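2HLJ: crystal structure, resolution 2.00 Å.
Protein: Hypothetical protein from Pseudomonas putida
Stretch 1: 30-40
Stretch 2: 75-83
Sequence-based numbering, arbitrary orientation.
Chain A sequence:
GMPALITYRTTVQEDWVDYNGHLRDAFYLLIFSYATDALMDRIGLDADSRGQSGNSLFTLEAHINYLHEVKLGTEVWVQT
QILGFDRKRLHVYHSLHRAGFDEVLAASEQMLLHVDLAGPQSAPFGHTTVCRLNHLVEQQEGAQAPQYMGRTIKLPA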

# COMPACT_ATOMS: atom_id res chain seq x y z
N LEU A 30 4.13 -5.40 0.70
CA LEU A 30 5.50 -5.84 0.90
C LEU A 30 5.96 -6.86 -0.14
O LEU A 30 7.08 -6.76 -0.68
CB LEU A 30 5.72 -6.41 2.33
CG LEU A 30 7.16 -6.77 2.62
CD1 LEU A 30 8.07 -5.55 2.49
CD2 LEU A 30 7.34 -7.42 4.01
N ILE A 31 5.12 -7.85 -0.41
CA ILE A 31 5.40 -8.87 -1.44
C ILE A 31 5.58 -8.19 -2.78
O ILE A 31 6.53 -8.46 -3.50
CB ILE A 31 4.24 -9.91 -1.53
CG1 ILE A 31 4.16 -10.74 -0.26
CG2 ILE A 31 4.35 -10.75 -2.79
CD1 ILE A 31 2.82 -11.40 -0.10
N PHE A 32 4.70 -7.25 -3.12
CA PHE A 32 4.93 -6.47 -4.33
C PHE A 32 6.23 -5.62 -4.34
O PHE A 32 6.88 -5.49 -5.39
CB PHE A 32 3.72 -5.56 -4.65
CG PHE A 32 2.44 -6.29 -4.98
CD1 PHE A 32 2.42 -7.52 -5.63
CD2 PHE A 32 1.21 -5.65 -4.74
CE1 PHE A 32 1.21 -8.12 -5.96
CE2 PHE A 32 0.03 -6.28 -5.00
CZ PHE A 32 0.01 -7.49 -5.65
N SER A 33 6.64 -5.08 -3.19
CA SER A 33 7.90 -4.30 -3.07
C SER A 33 9.11 -5.16 -3.39
O SER A 33 10.04 -4.73 -4.07
CB SER A 33 8.08 -3.72 -1.64
OG SER A 33 8.96 -2.58 -1.60
N TYR A 34 9.10 -6.36 -2.85
CA TYR A 34 10.14 -7.33 -3.12
C TYR A 34 10.13 -7.69 -4.60
O TYR A 34 11.17 -7.85 -5.19
CB TYR A 34 9.95 -8.58 -2.31
CG TYR A 34 10.17 -8.44 -0.81
CD1 TYR A 34 11.03 -7.48 -0.27
CD2 TYR A 34 9.56 -9.33 0.06
CE1 TYR A 34 11.23 -7.38 1.10
CE2 TYR A 34 9.77 -9.26 1.42
CZ TYR A 34 10.59 -8.28 1.95
OH TYR A 34 10.78 -8.22 3.32
N ALA A 35 8.94 -7.76 -5.19
CA ALA A 35 8.81 -7.99 -6.63
C ALA A 35 9.45 -6.86 -7.45
O ALA A 35 10.11 -7.13 -8.47
CB ALA A 35 7.35 -8.15 -7.03
N THR A 36 9.22 -5.61 -7.03
CA THR A 36 9.85 -4.43 -7.67
C THR A 36 11.37 -4.54 -7.57
O THR A 36 12.08 -4.33 -8.55
CB THR A 36 9.38 -3.14 -7.00
OG1 THR A 36 7.97 -2.97 -7.16
CG2 THR A 36 10.10 -1.91 -7.60
N ASP A 37 11.87 -4.94 -6.41
CA ASP A 37 13.32 -5.11 -6.25
C ASP A 37 13.91 -6.18 -7.22
O ASP A 37 14.95 -6.00 -7.85
CB ASP A 37 13.69 -5.46 -4.81
CG ASP A 37 13.33 -4.36 -3.81
OD1 ASP A 37 12.94 -3.23 -4.20
OD2 ASP A 37 13.41 -4.64 -2.60
N ALA A 38 13.24 -7.31 -7.29
CA ALA A 38 13.61 -8.38 -8.20
C ALA A 38 13.53 -7.95 -9.67
O ALA A 38 14.33 -8.38 -10.47
CB ALA A 38 12.72 -9.60 -7.96
N LEU A 39 12.56 -7.13 -10.03
CA LEU A 39 12.50 -6.60 -11.38
C LEU A 39 13.75 -5.74 -11.68
O LEU A 39 14.30 -5.81 -12.78
CB LEU A 39 11.24 -5.76 -11.56
CG LEU A 39 11.02 -5.24 -12.97
CD1 LEU A 39 10.85 -6.36 -14.00
CD2 LEU A 39 9.87 -4.28 -13.00
N MSE A 40 14.20 -4.96 -10.71
CA MSE A 40 15.40 -4.15 -10.89
C MSE A 40 16.65 -5.02 -10.97
O MSE A 40 17.53 -4.75 -11.80
CB MSE A 40 15.52 -3.07 -9.81
CG MSE A 40 14.45 -2.00 -9.86
SE MSE A 40 14.08 -1.35 -11.66
CE MSE A 40 12.29 -2.04 -11.92
N GLU A 75 1.16 -20.49 -0.97
CA GLU A 75 2.26 -20.21 -1.90
C GLU A 75 1.74 -19.24 -2.93
O GLU A 75 0.80 -19.54 -3.64
CB GLU A 75 2.74 -21.49 -2.57
CG GLU A 75 3.38 -22.47 -1.57
CD GLU A 75 3.37 -23.93 -2.06
OE1 GLU A 75 2.28 -24.54 -2.16
OE2 GLU A 75 4.48 -24.47 -2.29
N VAL A 76 2.36 -18.07 -3.02
CA VAL A 76 1.89 -17.04 -3.91
C VAL A 76 3.04 -16.58 -4.79
O VAL A 76 4.20 -16.76 -4.45
CB VAL A 76 1.27 -15.82 -3.14
CG1 VAL A 76 0.02 -16.24 -2.34
CG2 VAL A 76 2.31 -15.08 -2.25
N TRP A 77 2.69 -15.97 -5.92
CA TRP A 77 3.66 -15.35 -6.80
C TRP A 77 3.13 -14.05 -7.35
O TRP A 77 1.91 -13.82 -7.41
CB TRP A 77 4.07 -16.29 -7.97
CG TRP A 77 3.06 -16.56 -9.01
CD1 TRP A 77 2.79 -15.79 -10.12
CD2 TRP A 77 2.20 -17.70 -9.10
NE1 TRP A 77 1.81 -16.39 -10.88
CE2 TRP A 77 1.42 -17.55 -10.26
CE3 TRP A 77 2.00 -18.84 -8.30
CZ2 TRP A 77 0.45 -18.48 -10.64
CZ3 TRP A 77 1.05 -19.76 -8.69
CH2 TRP A 77 0.28 -19.56 -9.84
N VAL A 78 4.08 -13.21 -7.79
CA VAL A 78 3.75 -11.93 -8.40
C VAL A 78 3.98 -11.95 -9.88
O VAL A 78 5.03 -12.39 -10.33
CB VAL A 78 4.62 -10.79 -7.78
CG1 VAL A 78 4.16 -9.44 -8.26
CG2 VAL A 78 4.58 -10.87 -6.28
N GLN A 79 3.01 -11.43 -10.64
CA GLN A 79 3.21 -11.13 -12.05
C GLN A 79 3.36 -9.62 -12.22
O GLN A 79 2.74 -8.85 -11.52
CB GLN A 79 2.02 -11.66 -12.90
CG GLN A 79 2.14 -13.18 -13.02
CD GLN A 79 0.97 -13.87 -13.66
OE1 GLN A 79 0.78 -15.05 -13.41
NE2 GLN A 79 0.18 -13.17 -14.48
N THR A 80 4.22 -9.22 -13.13
CA THR A 80 4.59 -7.81 -13.22
C THR A 80 4.57 -7.39 -14.69
O THR A 80 5.10 -8.09 -15.54
CB THR A 80 5.95 -7.53 -12.62
OG1 THR A 80 6.03 -8.00 -11.25
CG2 THR A 80 6.27 -6.05 -12.70
N GLN A 81 3.90 -6.28 -14.96
CA GLN A 81 3.94 -5.63 -16.29
C GLN A 81 4.44 -4.19 -16.18
O GLN A 81 4.15 -3.46 -15.20
CB GLN A 81 2.58 -5.59 -16.92
CG GLN A 81 1.92 -6.92 -17.07
CD GLN A 81 0.68 -6.85 -17.96
OE1 GLN A 81 0.72 -6.30 -19.05
NE2 GLN A 81 -0.42 -7.44 -17.50
N ILE A 82 5.20 -3.79 -17.19
CA ILE A 82 5.68 -2.44 -17.31
C ILE A 82 4.65 -1.73 -18.19
O ILE A 82 4.44 -2.10 -19.33
CB ILE A 82 7.12 -2.41 -17.91
CG1 ILE A 82 8.09 -3.04 -16.90
CG2 ILE A 82 7.56 -0.97 -18.23
CD1 ILE A 82 9.43 -3.37 -17.47
N LEU A 83 4.00 -0.72 -17.62
CA LEU A 83 2.95 0.00 -18.31
C LEU A 83 3.51 1.16 -19.11
O LEU A 83 2.89 1.61 -20.05
CB LEU A 83 1.93 0.53 -17.32
CG LEU A 83 1.36 -0.52 -16.39
CD1 LEU A 83 0.49 0.14 -15.34
CD2 LEU A 83 0.63 -1.57 -17.22

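One valine, V78, carries much of this contact: it touches I31, F32 and A35 at once, and 82 Å² of its surface is covered by the helix. No hydrogen bond crosses between the two stretches; helix 30-40 lies on strand 75-83 chiefly through side-chain contact. The helix and strand axes approach to 9.0 Å, and their N-to-C directions diverge by 53°, so the helix runs obliquely over the strand. The closest backbone register falls at A35 and V78, whose CA atoms are 6.7 Å apart; the small methyl side chain of A35 fills the gap there, with A35 CB 3.7 Å from V78 CG1.

Each element supplies its own periodicity. Along the helix, I31, A35 and L39 recur every four residues, about one turn, and all three point their CA-to-CB bonds toward the strand. The helix holds this spacing through its own i to i+4 bonds, among them A35 N to I31 O at 3.0 Å and L39 N to A35 O at 2.9 Å. Along the strand, the extended backbone alternates its side chains: V76, V78 and T80 point toward the helix, whereas W77, Q79 and Q81 point away. On that far side the indole W77 NE1 donates to Q79 OE1 at 3.0 Å, with a nearly linear angle of 172°, linking two residues that sit two apart on the same strand.

The apolar pairs run in the same order along both elements. Toward the start of the two stretches, I31 CD1 lies 4.3 Å from V76 CG2, while I31 CG2 packs more tightly against V78 CG2 at 3.5 Å. V78 also packs on A35 and the F32 ring; its CG1 lies 3.7 Å from F32 CD1, and its CG2 is only slightly farther from F32 CD1 and A35 CB. The CA-to-CB bond of F32 points sideways to the strand, but the end of the side chain comes nearer, bringing the ring within reach of the valine. Farther along, L39 CD2 is 4.0 Å from T80 CG2 and 4.5 Å from I82 CG1, the latter a looser contact.

T80 brings a polar atom into this mostly hydrocarbon layer. Its OG1 lies 4.4 Å from A35 CB, and it is hydrogen-bonded elsewhere in the structure, so its polarity is satisfied without a partner on the helix. The contact buries 326 Å² in total, with L39 contributing 55 Å². These pairings bury apolar surface through van der Waals packing.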